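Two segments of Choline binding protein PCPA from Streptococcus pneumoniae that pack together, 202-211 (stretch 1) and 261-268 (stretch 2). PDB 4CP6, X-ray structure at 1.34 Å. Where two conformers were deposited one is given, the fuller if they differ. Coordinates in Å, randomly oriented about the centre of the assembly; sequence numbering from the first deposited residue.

Stretch 1 (202-211) GSNLFRLTTS
Stretch 2 (261-268) ASYSFNKN

Neither stretch forms regular helix or strand; both are chains of beta turns. In stretch 1 a type I turn runs from Asn204 to Arg207 (Arg207 N to Asn204 O, 3.1 Å) and a type II turn from Phe206 to Thr209 (Thr209 N to Phe206 O, 2.9 Å). Stretch 2 has a type II turn from Ala261 to Ser264, a type I turn from Tyr263 to Asn266 and a type II turn from Phe265 to Asn268. The two run in the same direction, since Asn204 CA lies 6.0 Å from Tyr263 CA and Thr210 CA 6.1 Å from Lys267 CA. Together they bury 417 Å².

Ser203 (phi/psi -76/158, chi1 p) only grazes the contact, its CB 4.5 Å from Ser262 OG. Asn204 has a left-handed backbone (53/41), and its m rotamer with chi2 -22° carries the amide to stretch 2. There Ser262 OG (chi1 p) donates a short hydrogen bond to Asn204 OD1, 2.6 Å. Water 1 reinforces the junction, accepting from Asn204 N and donating to Ser262 OG, each at 2.9 Å. Asn204 OD1 also lies 3.1 Å from Tyr263 CD1, in an oblique approach to the ring.

Leu205 (-56/-35, chi1 t) and Phe206 (-115/25, chi1 m) send their side-chain ends away from stretch 2. Phe206 still takes part through its carbonyl: water 2 lies 2.8 Å from Tyr263 O, with a weak bond to Phe206 O at 3.0 Å.

Arg207 (-49/127) is extended, with chi1 to chi3 all t and chi4 -83°. This lays its aliphatic part over one face of Tyr263 (61/17, chi1 m, chi2 89°): CG sits 3.8 Å from the ring centroid, 23° off the normal, a CH-pi contact. Farther out, Arg207 NE donates to Tyr263 OH at 3.1 Å and 162°, the hydroxyl lying near the guanidinium plane. Water 3 accepts from Arg207 NH2 at 2.7 Å and lies 2.8 Å from Tyr263 OH.

Leu208 (64/8, chi1 m, chi2 t) places CD2 4.5 Å from Tyr263 CE2 and 3.8 Å from Lys267 CE, an apolar bridge between the two side chains. Thr209 (-72/141) points its CB away, so its carbonyl makes the contact: O is 3.7 Å from Lys267 CB, and water 4 links Thr209 O (2.7 Å) to Asn266 O (2.8 Å).

Thr210 (-123/6, chi1 p) closes the contact, CG2 lying 3.9 Å from CG of Lys267 (63/16; m, m, t, t), whose NZ is hydrogen-bonded elsewhere in the structure. Ser211 is out of reach.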

ATOM      1  N   GLY A 202      -8.520   0.844   3.941  1.00 10.55           N
ATOM      2  CA  GLY A 202      -7.453   1.576   4.606  1.00  9.62           C
ATOM      3  C   GLY A 202      -6.495   2.173   3.592  1.00 12.48           C
ATOM      4  O   GLY A 202      -6.605   1.936   2.381  1.00 13.15           O
ATOM      5  N   SER A 203      -5.584   2.977   4.082  1.00  9.88           N
ATOM      6  CA  SER A 203      -4.663   3.667   3.169  1.00 10.22           C
ATOM      7  C   SER A 203      -3.582   2.732   2.627  1.00 11.01           C
ATOM      8  O   SER A 203      -3.275   1.672   3.197  1.00 10.46           O
ATOM      9  CB  SER A 203      -4.004   4.849   3.873  1.00 13.73           C
ATOM     10  OG  SER A 203      -3.293   4.335   4.977  1.00 19.00           O
ATOM     11  N   ASN A 204      -2.995   3.130   1.479  1.00 11.49           N
ATOM     12  CA  ASN A 204      -1.863   2.435   0.857  1.00 11.72           C
ATOM     13  C   ASN A 204      -2.148   0.974   0.663  1.00 12.12           C
ATOM     14  O   ASN A 204      -1.276   0.126   0.860  1.00 11.31           O
ATOM     15  CB  ASN A 204      -0.596   2.649   1.700  1.00 12.45           C
ATOM     16  CG  ASN A 204      -0.335   4.110   1.893  1.00 17.08           C
ATOM     17  OD1 ASN A 204      -0.824   4.926   1.092  1.00 17.68           O
ATOM     18  ND2 ASN A 204       0.459   4.427   2.888  1.00 19.43           N
ATOM     19  N   LEU A 205      -3.382   0.676   0.244  1.00 10.31           N
ATOM     20  CA  LEU A 205      -3.833  -0.702   0.141  1.00 11.07           C
ATOM     21  C   LEU A 205      -2.954  -1.564  -0.730  1.00 11.41           C
ATOM     22  O   LEU A 205      -2.799  -2.754  -0.441  1.00 10.52           O
ATOM     23  CB  LEU A 205      -5.278  -0.715  -0.385  1.00 12.36           C
ATOM     24  CG  LEU A 205      -6.000  -2.026  -0.431  1.00 14.85           C
ATOM     25  CD1 LEU A 205      -6.044  -2.710   0.936  1.00 15.05           C
ATOM     26  CD2 LEU A 205      -7.435  -1.825  -0.907  1.00 15.72           C
ATOM     27  N   PHE A 206      -2.411  -0.960  -1.796  1.00  9.88           N
ATOM     28  CA  PHE A 206      -1.600  -1.663  -2.773  1.00  9.30           C
ATOM     29  C   PHE A 206      -0.151  -1.156  -2.768  1.00 10.73           C
ATOM     30  O   PHE A 206       0.543  -1.286  -3.776  1.00 10.63           O
ATOM     31  CB  PHE A 206      -2.227  -1.475  -4.155  1.00 11.30           C
ATOM     32  CG  PHE A 206      -3.664  -1.951  -4.196  1.00 10.60           C
ATOM     33  CD1 PHE A 206      -3.961  -3.304  -4.195  1.00 12.30           C
ATOM     34  CD2 PHE A 206      -4.717  -1.044  -4.278  1.00 11.66           C
ATOM     35  CE1 PHE A 206      -5.289  -3.749  -4.228  1.00 13.55           C
ATOM     36  CE2 PHE A 206      -6.049  -1.494  -4.317  1.00 13.48           C
ATOM     37  CZ  PHE A 206      -6.315  -2.846  -4.319  1.00 12.99           C
ATOM     38  N   ARG A 207       0.320  -0.586  -1.652  1.00 10.29           N
ATOM     39  CA  ARG A 207       1.649   0.017  -1.601  1.00  9.85           C
ATOM     40  C   ARG A 207       2.717  -0.906  -2.160  1.00 10.38           C
ATOM     41  O   ARG A 207       2.826  -2.029  -1.714  1.00 10.80           O
ATOM     42  CB  ARG A 207       1.981   0.405  -0.157  1.00 10.94           C
ATOM     43  CG  ARG A 207       3.390   1.000   0.002  1.00 13.73           C
ATOM     44  CD  ARG A 207       3.707   1.397   1.450  1.00 14.72           C
ATOM     45  NE  ARG A 207       5.104   1.836   1.562  1.00 18.26           N
ATOM     46  CZ  ARG A 207       6.161   1.037   1.710  1.00 33.34           C
ATOM     47  NH1 ARG A 207       6.005  -0.274   1.791  1.00 24.37           N
ATOM     48  NH2 ARG A 207       7.381   1.546   1.753  1.00 29.07           N
ATOM     49  N   LEU A 208       3.524  -0.423  -3.123  1.00 10.13           N
ATOM     50  CA  LEU A 208       4.652  -1.149  -3.724  1.00 11.27           C
ATOM     51  C   LEU A 208       4.254  -2.393  -4.502  1.00 11.80           C
ATOM     52  O   LEU A 208       5.136  -3.112  -4.997  1.00 12.87           O
ATOM     53  CB  LEU A 208       5.731  -1.483  -2.676  1.00 12.39           C
ATOM     54  CG  LEU A 208       6.437  -0.322  -1.929  1.00 20.58           C
ATOM     55  CD1 LEU A 208       7.711  -0.815  -1.242  1.00 20.88           C
ATOM     56  CD2 LEU A 208       6.792   0.836  -2.798  1.00 20.08           C
ATOM     57  N   THR A 209       2.949  -2.615  -4.710  1.00 10.32           N
ATOM     58  CA  THR A 209       2.518  -3.718  -5.564  1.00  9.69           C
ATOM     59  C   THR A 209       2.818  -3.380  -7.048  1.00 11.15           C
ATOM     60  O   THR A 209       2.679  -2.231  -7.466  1.00 11.18           O
ATOM     61  CB  THR A 209       1.057  -4.032  -5.274  1.00 11.32           C
ATOM     62  OG1 THR A 209       1.069  -4.668  -3.996  1.00 10.43           O
ATOM     63  CG2 THR A 209       0.438  -4.998  -6.301  1.00 11.44           C
ATOM     64  N   THR A 210       3.260  -4.393  -7.814  1.00 10.47           N
ATOM     65  CA  THR A 210       3.759  -4.165  -9.165  1.00 10.87           C
ATOM     66  C   THR A 210       3.034  -4.952 -10.240  1.00 13.76           C
ATOM     67  O   THR A 210       3.464  -4.910 -11.397  1.00 13.06           O
ATOM     68  CB  THR A 210       5.247  -4.562  -9.202  1.00 12.56           C
ATOM     69  OG1 THR A 210       5.385  -5.921  -8.763  1.00 12.54           O
ATOM     70  CG2 THR A 210       6.128  -3.648  -8.350  1.00 12.93           C
ATOM     71  N   SER A 211       1.959  -5.654  -9.881  1.00 11.30           N
ATOM     72  CA  SER A 211       1.331  -6.623 -10.764  1.00 10.84           C
ATOM     73  C   SER A 211      -0.074  -6.330 -11.263  1.00 12.90           C
ATOM     74  O   SER A 211      -0.523  -6.964 -12.235  1.00 12.49           O
ATOM     75  CB  SER A 211       1.315  -7.959 -10.030  1.00 12.47           C
ATOM     76  OG  SER A 211       0.700  -7.830  -8.750  1.00 12.13           O
ATOM     77  N   ALA A 261      -5.034   9.749  -3.936  1.00  9.03           N
ATOM     78  CA  ALA A 261      -4.651   9.137  -2.666  1.00  8.76           C
ATOM     79  C   ALA A 261      -3.163   8.882  -2.628  1.00 10.42           C
ATOM     80  O   ALA A 261      -2.484   8.794  -3.666  1.00  9.57           O
ATOM     81  CB  ALA A 261      -5.370   7.793  -2.510  1.00  9.78           C
ATOM     82  N   SER A 262      -2.656   8.713  -1.427  1.00  9.42           N
ATOM     83  CA  SER A 262      -1.271   8.341  -1.274  0.50  8.04           C
ATOM     84  C   SER A 262      -1.012   7.030  -2.029  1.00 10.83           C
ATOM     85  O   SER A 262      -1.878   6.131  -2.038  1.00 10.03           O
ATOM     86  CB  SER A 262      -0.930   8.187   0.200  0.50  9.25           C
ATOM     87  OG  SER A 262      -1.838   7.351   0.897  0.50  7.95           O
ATOM     88  N   TYR A 263       0.169   6.932  -2.684  1.00  9.55           N
ATOM     89  CA  TYR A 263       0.602   5.755  -3.454  1.00  9.44           C
ATOM     90  C   TYR A 263      -0.334   5.411  -4.634  1.00  9.57           C
ATOM     91  O   TYR A 263      -0.202   4.317  -5.220  1.00  9.84           O
ATOM     92  CB  TYR A 263       0.737   4.533  -2.513  1.00 10.44           C
ATOM     93  CG  TYR A 263       1.950   4.624  -1.610  1.00  8.71           C
ATOM     94  CD1 TYR A 263       1.876   5.245  -0.362  1.00 10.11           C
ATOM     95  CD2 TYR A 263       3.180   4.112  -2.013  1.00 10.79           C
ATOM     96  CE1 TYR A 263       2.987   5.315   0.470  1.00 10.29           C
ATOM     97  CE2 TYR A 263       4.295   4.171  -1.183  1.00 10.87           C
ATOM     98  CZ  TYR A 263       4.195   4.789   0.049  1.00 10.57           C
ATOM     99  OH  TYR A 263       5.327   4.808   0.859  1.00 13.44           O
ATOM    100  N   SER A 264      -1.199   6.353  -5.047  1.00  8.16           N
ATOM    101  CA  SER A 264      -2.171   6.015  -6.088  1.00  9.39           C
ATOM    102  C   SER A 264      -1.605   5.634  -7.454  1.00 11.37           C
ATOM    103  O   SER A 264      -2.289   4.889  -8.169  1.00 10.84           O
ATOM    104  CB  SER A 264      -3.205   7.110  -6.267  1.00 10.30           C
ATOM    105  OG  SER A 264      -2.592   8.386  -6.417  1.00 10.78           O
ATOM    106  N   PHE A 265      -0.431   6.154  -7.864  1.00 10.21           N
ATOM    107  CA  PHE A 265       0.212   5.777  -9.145  1.00  9.76           C
ATOM    108  C   PHE A 265       1.580   5.189  -8.843  1.00 11.13           C
ATOM    109  O   PHE A 265       2.475   5.209  -9.698  1.00 10.88           O
ATOM    110  CB  PHE A 265       0.365   6.984 -10.120  1.00 10.56           C
ATOM    111  CG  PHE A 265      -0.928   7.531 -10.660  1.00  9.41           C
ATOM    112  CD1 PHE A 265      -1.774   8.293  -9.854  1.00 11.30           C
ATOM    113  CD2 PHE A 265      -1.296   7.309 -11.989  1.00 10.76           C
ATOM    114  CE1 PHE A 265      -2.954   8.851 -10.377  1.00 11.05           C
ATOM    115  CE2 PHE A 265      -2.467   7.873 -12.508  1.00 10.82           C
ATOM    116  CZ  PHE A 265      -3.305   8.613 -11.694  1.00  9.83           C
ATOM    117  N   ASN A 266       1.758   4.624  -7.650  1.00  9.61           N
ATOM    118  CA  ASN A 266       3.031   4.030  -7.289  1.00 10.28           C
ATOM    119  C   ASN A 266       3.383   2.879  -8.236  1.00 11.15           C
ATOM    120  O   ASN A 266       2.520   2.066  -8.559  1.00 11.68           O
ATOM    121  CB  ASN A 266       2.964   3.529  -5.851  1.00 10.74           C
ATOM    122  CG  ASN A 266       4.246   3.006  -5.305  1.00 10.93           C
ATOM    123  OD1 ASN A 266       5.336   3.639  -5.447  1.00 14.04           O
ATOM    124  ND2 ASN A 266       4.145   1.963  -4.568  1.00  8.56           N
ATOM    125  N   LYS A 267       4.663   2.781  -8.604  1.00 10.64           N
ATOM    126  CA  LYS A 267       5.221   1.710  -9.458  1.00 10.35           C
ATOM    127  C   LYS A 267       4.642   1.702 -10.860  1.00 12.53           C
ATOM    128  O   LYS A 267       4.789   0.703 -11.558  1.00 13.44           O
ATOM    129  CB  LYS A 267       5.034   0.317  -8.798  1.00 11.52           C
ATOM    130  CG  LYS A 267       5.684   0.155  -7.410  1.00 15.56           C
ATOM    131  CD  LYS A 267       7.220   0.206  -7.577  1.00 19.51           C
ATOM    132  CE  LYS A 267       8.034   0.076  -6.332  1.00 28.13           C
ATOM    133  NZ  LYS A 267       9.473   0.241  -6.689  1.00 27.12           N
ATOM    134  N   ASN A 268       3.998   2.771 -11.276  1.00 11.56           N
ATOM    135  CA  ASN A 268       3.353   2.797 -12.572  1.00 11.55           C
ATOM    136  C   ASN A 268       4.344   2.477 -13.688  1.00 14.27           C
ATOM    137  O   ASN A 268       5.386   3.126 -13.797  1.00 14.36           O
ATOM    138  CB  ASN A 268       2.715   4.142 -12.774  1.00 12.81           C
ATOM    139  CG  ASN A 268       1.875   4.152 -14.013  1.00 19.15           C
ATOM    140  OD1 ASN A 268       2.405   4.277 -15.115  1.00 16.53           O
ATOM    141  ND2 ASN A 268       0.589   3.846 -13.867  1.00 14.97           N
TER
HETATM  142  O   HOH W   1      -3.953   5.525   0.075  1.00 13.92           O
HETATM  143  O   HOH W   2       0.293   1.647  -4.377  1.00 10.91           O
HETATM  144  O   HOH W   3       7.855   3.700   0.241  1.00 22.82           O
HETATM  145  O   HOH W   4       1.384   0.081  -6.908  1.00 11.86           O